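Local atomic coordinates of Alr3699 protein (Nostoc sp., PDB entry 4XSO), a protein that belongs to the glycosyltransferases of the GT-B fold, whose two Rossmann-like domains face each other across a cleft. Residues F46-L49 / L50-H54; I194-L197 / R198-L201; F368-V371 / T372-Q376. All coordinates share one frame; numbering follows the deposited sequence.

Overall arrangement
Three single-helix contacts sample the two lobes of a GT-B protein and the helix near its C-terminus. Along the chain they come in series. Contact 1 ends helix 45-52, which links strands 36-40 and 57-59 at one border of the seven-stranded parallel sheet. Contact 2 follows on helix 191-201, whose chain leads into strand 207-212 of the six-stranded sheet. Contact 3 opens helix 370-382, which returns to the first lobe, touching Ile-178 and Pro-31. None touches another: the centres of contacts 1 and 3 lie about 22 Å apart, those of contacts 1 and 2 and of contacts 2 and 3 about 32 and 33 Å. The chain thus visits both lobes and closes back on the first.

Contact 1: F46-L49 / L50-H54; sequences FKTL and LEQHH
Leu-50 lies over one face of the Phe-46 ring, one helical turn on, with its CD1 3.9 Å from the ring centroid and only 11° off the normal, a CH-pi contact. With CG anti to the backbone N (chi1 -176°), the Phe-46 ring is carried toward the next turn, where Leu-50 meets its face. Leu-50 also sits on the backbone, its CG 3.3 Å from Phe-46 O. Ile-26 of helix 20-29 touches both residues, and Val-38 and Leu-40 of strand 36-40 reach Leu-50 and Phe-46, so this side of the helix is buried.

The next pair along is polar. Lys-47 runs out extended, then bends at its last torsion, and its NZ forms a salt bridge of 3.2 Å with OE2 of Glu-51, approaching on the syn side, 24° out of the carboxylate plane. Val-57 lies against both chains.

Leu-49 contributes its carbonyl as well as its side chain: CD2 touches OE1 of Gln-52 at 3.7 Å, while O takes a bond from ND1 of His-53 at 2.8 Å, lying close to the imidazole plane, beside a weak one from His-53 N. That ring bond ties the histidine to the last turn. With His-54 at positive phi, a Schellman motif then ends the crossover helix of the beta-alpha-beta unit formed by strands 36-40 and 57-59.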
loop_
_atom_site.group_PDB
_atom_site.type_symbol
_atom_site.label_atom_id
_atom_site.label_comp_id
_atom_site.label_asym_id
_atom_site.label_seq_id
_atom_site.Cartn_x
_atom_site.Cartn_y
_atom_site.Cartn_z
ATOM N N PHE A 46 -0.384 14.149 21.320
ATOM C CA PHE A 46 -1.669 13.483 21.210
ATOM C C PHE A 46 -1.615 12.094 21.856
ATOM O O PHE A 46 -2.597 11.625 22.403
ATOM C CB PHE A 46 -2.105 13.411 19.754
ATOM C CG PHE A 46 -3.466 12.813 19.561
ATOM C CD1 PHE A 46 -4.481 13.020 20.475
ATOM C CD2 PHE A 46 -3.733 12.007 18.466
ATOM C CE1 PHE A 46 -5.716 12.443 20.300
ATOM C CE2 PHE A 46 -4.976 11.419 18.297
ATOM C CZ PHE A 46 -5.972 11.640 19.223
ATOM N N LYS A 47 -0.465 11.473 21.728
ATOM C CA LYS A 47 -0.159 10.207 22.292
ATOM C C LYS A 47 -0.300 10.297 23.788
ATOM O O LYS A 47 -0.966 9.450 24.437
ATOM C CB LYS A 47 1.286 9.835 21.954
ATOM C CG LYS A 47 1.631 8.449 22.533
ATOM C CD LYS A 47 2.932 7.950 22.022
ATOM C CE LYS A 47 3.169 6.492 22.353
ATOM N NZ LYS A 47 4.047 6.346 23.536
ATOM N N THR A 48 0.328 11.338 24.345
ATOM C CA THR A 48 0.252 11.582 25.816
ATOM C C THR A 48 -1.201 11.767 26.288
ATOM O O THR A 48 -1.638 11.099 27.291
ATOM C CB THR A 48 1.236 12.740 26.257
ATOM O OG1 THR A 48 2.540 12.474 25.722
ATOM C CG2 THR A 48 1.385 12.803 27.768
ATOM N N LEU A 49 -1.971 12.575 25.554
ATOM C CA LEU A 49 -3.400 12.792 25.903
ATOM C C LEU A 49 -4.226 11.483 25.859
ATOM O O LEU A 49 -5.108 11.281 26.710
ATOM C CB LEU A 49 -4.123 13.796 25.012
ATOM C CG LEU A 49 -3.696 15.265 24.924
ATOM C CD1 LEU A 49 -4.550 15.974 23.852
ATOM C CD2 LEU A 49 -3.847 15.979 26.293
ATOM N N LEU A 50 -3.903 10.597 24.887
ATOM C CA LEU A 50 -4.561 9.301 24.795
ATOM C C LEU A 50 -4.208 8.463 26.019
ATOM O O LEU A 50 -5.069 7.915 26.656
ATOM C CB LEU A 50 -4.163 8.577 23.499
ATOM C CG LEU A 50 -4.819 9.164 22.233
ATOM C CD1 LEU A 50 -4.057 8.693 20.996
ATOM C CD2 LEU A 50 -6.281 8.709 22.215
ATOM N N GLU A 51 -2.954 8.430 26.383
ATOM C CA GLU A 51 -2.535 7.716 27.578
ATOM C C GLU A 51 -3.205 8.283 28.840
ATOM O O GLU A 51 -3.788 7.532 29.660
ATOM C CB GLU A 51 -1.007 7.783 27.693
ATOM C CG GLU A 51 -0.267 6.909 26.680
ATOM C CD GLU A 51 1.209 7.259 26.572
ATOM O OE1 GLU A 51 1.635 8.312 27.108
ATOM O OE2 GLU A 51 1.932 6.531 25.888
ATOM N N GLN A 52 -3.264 9.600 28.939
ATOM C CA GLN A 52 -3.957 10.230 30.075
ATOM C C GLN A 52 -5.407 9.788 30.165
ATOM O O GLN A 52 -6.019 9.875 31.215
ATOM C CB GLN A 52 -3.919 11.762 29.960
ATOM C CG GLN A 52 -2.477 12.343 30.020
ATOM C CD GLN A 52 -2.441 13.866 29.970
ATOM O OE1 GLN A 52 -3.458 14.502 29.691
ATOM N NE2 GLN A 52 -1.258 14.454 30.229
ATOM N N HIS A 53 -5.989 9.391 29.043
ATOM C CA HIS A 53 -7.374 8.959 29.031
ATOM C C HIS A 53 -7.501 7.435 29.009
ATOM O O HIS A 53 -8.573 6.947 28.776
ATOM C CB HIS A 53 -8.108 9.583 27.828
ATOM C CG HIS A 53 -8.483 11.024 28.018
ATOM N ND1 HIS A 53 -7.693 12.071 27.575
ATOM C CD2 HIS A 53 -9.583 11.591 28.573
ATOM C CE1 HIS A 53 -8.294 13.217 27.839
ATOM N NE2 HIS A 53 -9.436 12.954 28.457
ATOM N N HIS A 54 -6.416 6.698 29.270
ATOM C CA HIS A 54 -6.388 5.227 29.269
ATOM C C HIS A 54 -6.756 4.590 27.906
ATOM O O HIS A 54 -7.225 3.448 27.845
ATOM C CB HIS A 54 -7.197 4.598 30.438
ATOM C CG HIS A 54 -6.859 5.191 31.768
ATOM N ND1 HIS A 54 -5.679 4.913 32.423
ATOM C CD2 HIS A 54 -7.502 6.118 32.521
ATOM C CE1 HIS A 54 -5.602 5.641 33.518
ATOM N NE2 HIS A 54 -6.701 6.377 33.605
#

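Contact 2: I194-L197 / R198-L201; sequences ISKL and RQQL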
loop_
_atom_site.group_PDB
_atom_site.type_symbol
_atom_site.label_atom_id
_atom_site.label_comp_id
_atom_site.label_asym_id
_atom_site.label_seq_id
_atom_site.Cartn_x
_atom_site.Cartn_y
_atom_site.Cartn_z
ATOM N N ILE A 194 -18.336 33.257 37.648
ATOM C CA ILE A 194 -18.327 34.221 36.570
ATOM C C ILE A 194 -17.877 35.571 37.123
ATOM O O ILE A 194 -16.893 36.112 36.678
ATOM C CB ILE A 194 -19.699 34.359 35.869
ATOM C CG1 ILE A 194 -20.036 33.086 35.082
ATOM C CG2 ILE A 194 -19.727 35.560 34.911
ATOM C CD1 ILE A 194 -21.486 33.029 34.593
ATOM N N SER A 195 -18.566 36.054 38.148
ATOM C CA SER A 195 -18.274 37.383 38.726
ATOM C C SER A 195 -16.850 37.468 39.215
ATOM O O SER A 195 -16.169 38.454 38.960
ATOM C CB SER A 195 -19.269 37.725 39.844
ATOM O OG SER A 195 -18.949 39.019 40.358
ATOM N N LYS A 196 -16.349 36.416 39.859
ATOM C CA LYS A 196 -14.969 36.455 40.308
ATOM C C LYS A 196 -13.960 36.522 39.197
ATOM O O LYS A 196 -12.910 37.220 39.272
ATOM C CB LYS A 196 -14.662 35.241 41.212
ATOM C CG LYS A 196 -15.196 35.441 42.639
ATOM C CD LYS A 196 -14.971 36.891 43.160
ATOM C CE LYS A 196 -14.924 37.041 44.681
ATOM N NZ LYS A 196 -13.559 36.787 45.247
ATOM N N LEU A 197 -14.206 35.699 38.205
ATOM C CA LEU A 197 -13.312 35.641 37.083
ATOM C C LEU A 197 -13.265 36.993 36.334
ATOM O O LEU A 197 -12.162 37.446 35.979
ATOM C CB LEU A 197 -13.690 34.457 36.156
ATOM C CG LEU A 197 -12.804 34.240 34.929
ATOM C CD1 LEU A 197 -11.343 34.018 35.287
ATOM C CD2 LEU A 197 -13.305 33.040 34.149
ATOM N N ARG A 198 -14.435 37.593 36.065
ATOM C CA ARG A 198 -14.443 38.920 35.449
ATOM C C ARG A 198 -13.629 39.962 36.331
ATOM O O ARG A 198 -12.907 40.792 35.822
ATOM C CB ARG A 198 -15.871 39.361 35.196
ATOM C CG ARG A 198 -16.544 38.597 34.074
ATOM C CD ARG A 198 -18.039 38.824 34.070
ATOM N NE ARG A 198 -18.393 40.224 33.901
ATOM C CZ ARG A 198 -18.517 40.866 32.754
ATOM N NH1 ARG A 198 -18.325 40.247 31.595
ATOM N NH2 ARG A 198 -18.876 42.130 32.765
ATOM N N GLN A 199 -13.748 39.845 37.643
ATOM C CA GLN A 199 -13.034 40.705 38.580
ATOM C C GLN A 199 -11.551 40.543 38.445
ATOM O O GLN A 199 -10.879 41.531 38.270
ATOM C CB GLN A 199 -13.453 40.462 40.045
ATOM C CG GLN A 199 -14.705 41.222 40.404
ATOM C CD GLN A 199 -15.253 40.940 41.814
ATOM O OE1 GLN A 199 -14.956 39.912 42.444
ATOM N NE2 GLN A 199 -16.087 41.852 42.301
ATOM N N GLN A 200 -11.048 39.307 38.499
ATOM C CA GLN A 200 -9.640 39.045 38.393
ATOM C C GLN A 200 -9.082 39.428 37.034
ATOM O O GLN A 200 -7.906 39.747 36.897
ATOM C CB GLN A 200 -9.378 37.586 38.670
ATOM C CG GLN A 200 -9.683 37.239 40.125
ATOM C CD GLN A 200 -9.151 35.876 40.546
ATOM O OE1 GLN A 200 -8.565 35.155 39.756
ATOM N NE2 GLN A 200 -9.345 35.530 41.805
ATOM N N LEU A 201 -9.910 39.346 36.011
ATOM C CA LEU A 201 -9.487 39.690 34.685
ATOM C C LEU A 201 -9.578 41.159 34.491
ATOM O O LEU A 201 -9.093 41.646 33.504
ATOM C CB LEU A 201 -10.344 38.986 33.645
ATOM C CG LEU A 201 -10.048 37.521 33.507
ATOM C CD1 LEU A 201 -10.908 36.920 32.425
ATOM C CD2 LEU A 201 -8.563 37.313 33.217
#
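Successive turns of helix 191-201, on the surface of the second GT-B lobe, meet here. Leu-197 and Leu-201 lie side by side and point the same way, their CD1 atoms 4.1 Å apart. Leu-197 is sent forward to its partner by a first torsion of -178°, and Leu-201 CG rests 3.3 Å from Leu-197 O. Leu-279 of helix 276-282 touches both leucines, so they form part of the apolar seam between the two helices.

Beside them Ile-194 and Arg-198 run together, with CG2 of the isoleucine 3.8 Å from CD of the arginine. The arginine bends at chi3 (60°), and its guanidinium turns to the end of helix 276-282 and to the loop before strand 207-212: NH1 forms a salt bridge with Asp-284 and bonds Ala-282 O, while NH2 bonds the carbonyls of Ala-204 and Asn-206. Several bonds fix its rotation. Arg-198 N donates to Ile-194 O at 2.9 Å, nearly straight at 175°.

On the outer side, CD of Lys-196 comes 3.1 Å from OE1 of Gln-199 as the two chains cross. Ile-194, Leu-197, Arg-198 and Leu-201 face the domain and Lys-196, Gln-199 and Gln-200 the outside, as in an amphipathic alpha-helix packed on the flank of a Rossmann-like domain.

Contact 3: F368-V371 / T372-Q376; sequences FDVV and TINQQ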
loop_
_atom_site.group_PDB
_atom_site.type_symbol
_atom_site.label_atom_id
_atom_site.label_comp_id
_atom_site.label_asym_id
_atom_site.label_seq_id
_atom_site.Cartn_x
_atom_site.Cartn_y
_atom_site.Cartn_z
ATOM N N PHE A 368 -25.858 18.127 20.220
ATOM C CA PHE A 368 -24.444 17.840 20.317
ATOM C C PHE A 368 -24.042 17.142 21.643
ATOM O O PHE A 368 -22.860 17.040 21.978
ATOM C CB PHE A 368 -23.673 19.120 20.136
ATOM C CG PHE A 368 -24.092 19.867 18.914
ATOM C CD1 PHE A 368 -23.929 19.304 17.663
ATOM C CD2 PHE A 368 -24.705 21.094 19.019
ATOM C CE1 PHE A 368 -24.334 20.032 16.524
ATOM C CE2 PHE A 368 -25.147 21.812 17.883
ATOM C CZ PHE A 368 -24.955 21.300 16.664
ATOM N N ASP A 369 -25.037 16.634 22.361
ATOM C CA ASP A 369 -24.763 15.844 23.582
ATOM C C ASP A 369 -23.966 14.596 23.208
ATOM O O ASP A 369 -24.380 13.820 22.360
ATOM C CB ASP A 369 -26.075 15.531 24.269
ATOM C CG ASP A 369 -25.902 14.851 25.632
ATOM O OD1 ASP A 369 -24.810 14.366 25.963
ATOM O OD2 ASP A 369 -26.924 14.842 26.367
ATOM N N VAL A 370 -22.789 14.467 23.786
ATOM C CA VAL A 370 -21.946 13.306 23.563
ATOM C C VAL A 370 -22.646 11.978 23.804
ATOM O O VAL A 370 -22.303 11.026 23.113
ATOM C CB VAL A 370 -20.615 13.371 24.345
ATOM C CG1 VAL A 370 -20.811 13.074 25.841
ATOM C CG2 VAL A 370 -19.586 12.435 23.702
ATOM N N VAL A 371 -23.672 11.934 24.674
ATOM C CA VAL A 371 -24.438 10.698 24.887
ATOM C C VAL A 371 -25.208 10.323 23.664
ATOM O O VAL A 371 -25.125 9.188 23.179
ATOM C CB VAL A 371 -25.390 10.756 26.127
ATOM C CG1 VAL A 371 -26.191 9.465 26.264
ATOM C CG2 VAL A 371 -24.580 11.012 27.381
ATOM N N THR A 372 -25.826 11.301 23.054
ATOM C CA THR A 372 -26.563 11.066 21.853
ATOM C C THR A 372 -25.645 10.746 20.680
ATOM O O THR A 372 -25.918 9.777 19.918
ATOM C CB THR A 372 -27.395 12.315 21.515
ATOM O OG1 THR A 372 -28.134 12.677 22.687
ATOM C CG2 THR A 372 -28.289 12.106 20.283
ATOM N N ILE A 373 -24.567 11.527 20.546
ATOM C CA ILE A 373 -23.604 11.301 19.461
ATOM C C ILE A 373 -23.028 9.912 19.596
ATOM O O ILE A 373 -22.908 9.221 18.602
ATOM C CB ILE A 373 -22.497 12.365 19.460
ATOM C CG1 ILE A 373 -23.101 13.726 19.137
ATOM C CG2 ILE A 373 -21.291 12.032 18.625
ATOM C CD1 ILE A 373 -24.051 13.766 17.999
ATOM N N ASN A 374 -22.595 9.517 20.799
ATOM C CA ASN A 374 -22.019 8.154 20.953
ATOM C C ASN A 374 -23.006 7.059 20.597
ATOM O O ASN A 374 -22.597 6.063 19.998
ATOM C CB ASN A 374 -21.501 7.897 22.361
ATOM C CG ASN A 374 -20.204 8.561 22.626
ATOM O OD1 ASN A 374 -19.456 8.972 21.689
ATOM N ND2 ASN A 374 -19.905 8.703 23.917
ATOM N N GLN A 375 -24.301 7.264 20.889
ATOM C CA GLN A 375 -25.349 6.317 20.480
ATOM C C GLN A 375 -25.422 6.228 18.946
ATOM O O GLN A 375 -25.523 5.146 18.364
ATOM C CB GLN A 375 -26.713 6.734 20.991
ATOM C CG GLN A 375 -26.781 6.747 22.506
ATOM C CD GLN A 375 -28.123 7.198 23.122
ATOM O OE1 GLN A 375 -28.902 7.983 22.539
ATOM N NE2 GLN A 375 -28.371 6.722 24.343
ATOM N N GLN A 376 -25.396 7.370 18.291
ATOM C CA GLN A 376 -25.423 7.373 16.814
ATOM C C GLN A 376 -24.220 6.603 16.230
ATOM O O GLN A 376 -24.342 5.764 15.320
ATOM C CB GLN A 376 -25.393 8.825 16.344
ATOM C CG GLN A 376 -26.706 9.487 16.591
ATOM C CD GLN A 376 -26.656 10.964 16.286
ATOM O OE1 GLN A 376 -25.716 11.485 15.636
ATOM N NE2 GLN A 376 -27.666 11.667 16.767
#
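Asp-369 and Ile-373 are joined by the first main-chain bond of helix 370-382, Ile-373 N to Asp-369 O at 2.9 Å and 171°. The same aspartate is the N-cap: its OD1 accepts from Val-371 N at 3.0 Å, the N-H lying well above the carboxylate plane, 52° out of it. Its chi1 of -173° leans the carboxylate back over the start of the helix, where it takes the N-H of Val-371, an amide of the open first turn. The following turn continues the pattern, with Asn-374 N bonded to Val-370 O at 2.8 Å and Gln-375 N to Val-371 O.

Side chains then fill in around these bonds. Val-370 and Asn-374 lie side by side and point the same way, CG2 of the valine touching the amide ND2 at 3.8 Å; Pro-31 of the first lobe also reaches Asn-374. Val-371 and Gln-375 are crossed instead: the glutamine's CG passes 3.0 Å from Val-371 O, and its NE2 ends 4.0 Å from CG1 of the valine. Thr-372 brings OG1 to 3.9 Å from CB of Asp-369, so the hydroxyl sits near the cap. Ile-373 turns its CG1 against Asp-369 O and meets Ile-178, while Phe-368, just ahead of the cap, packs edge-to-face on Tyr-179 and touches Phe-182.

Chemically, a carboxylate placed at the positive end of the helix dipole probably steadies this first turn and may favour its own charged form, while backbone bonds of Phe-368 and Val-370 with Phe-182, together with packing on Ile-178, Tyr-179 and Phe-182, probably hold the helix start in place.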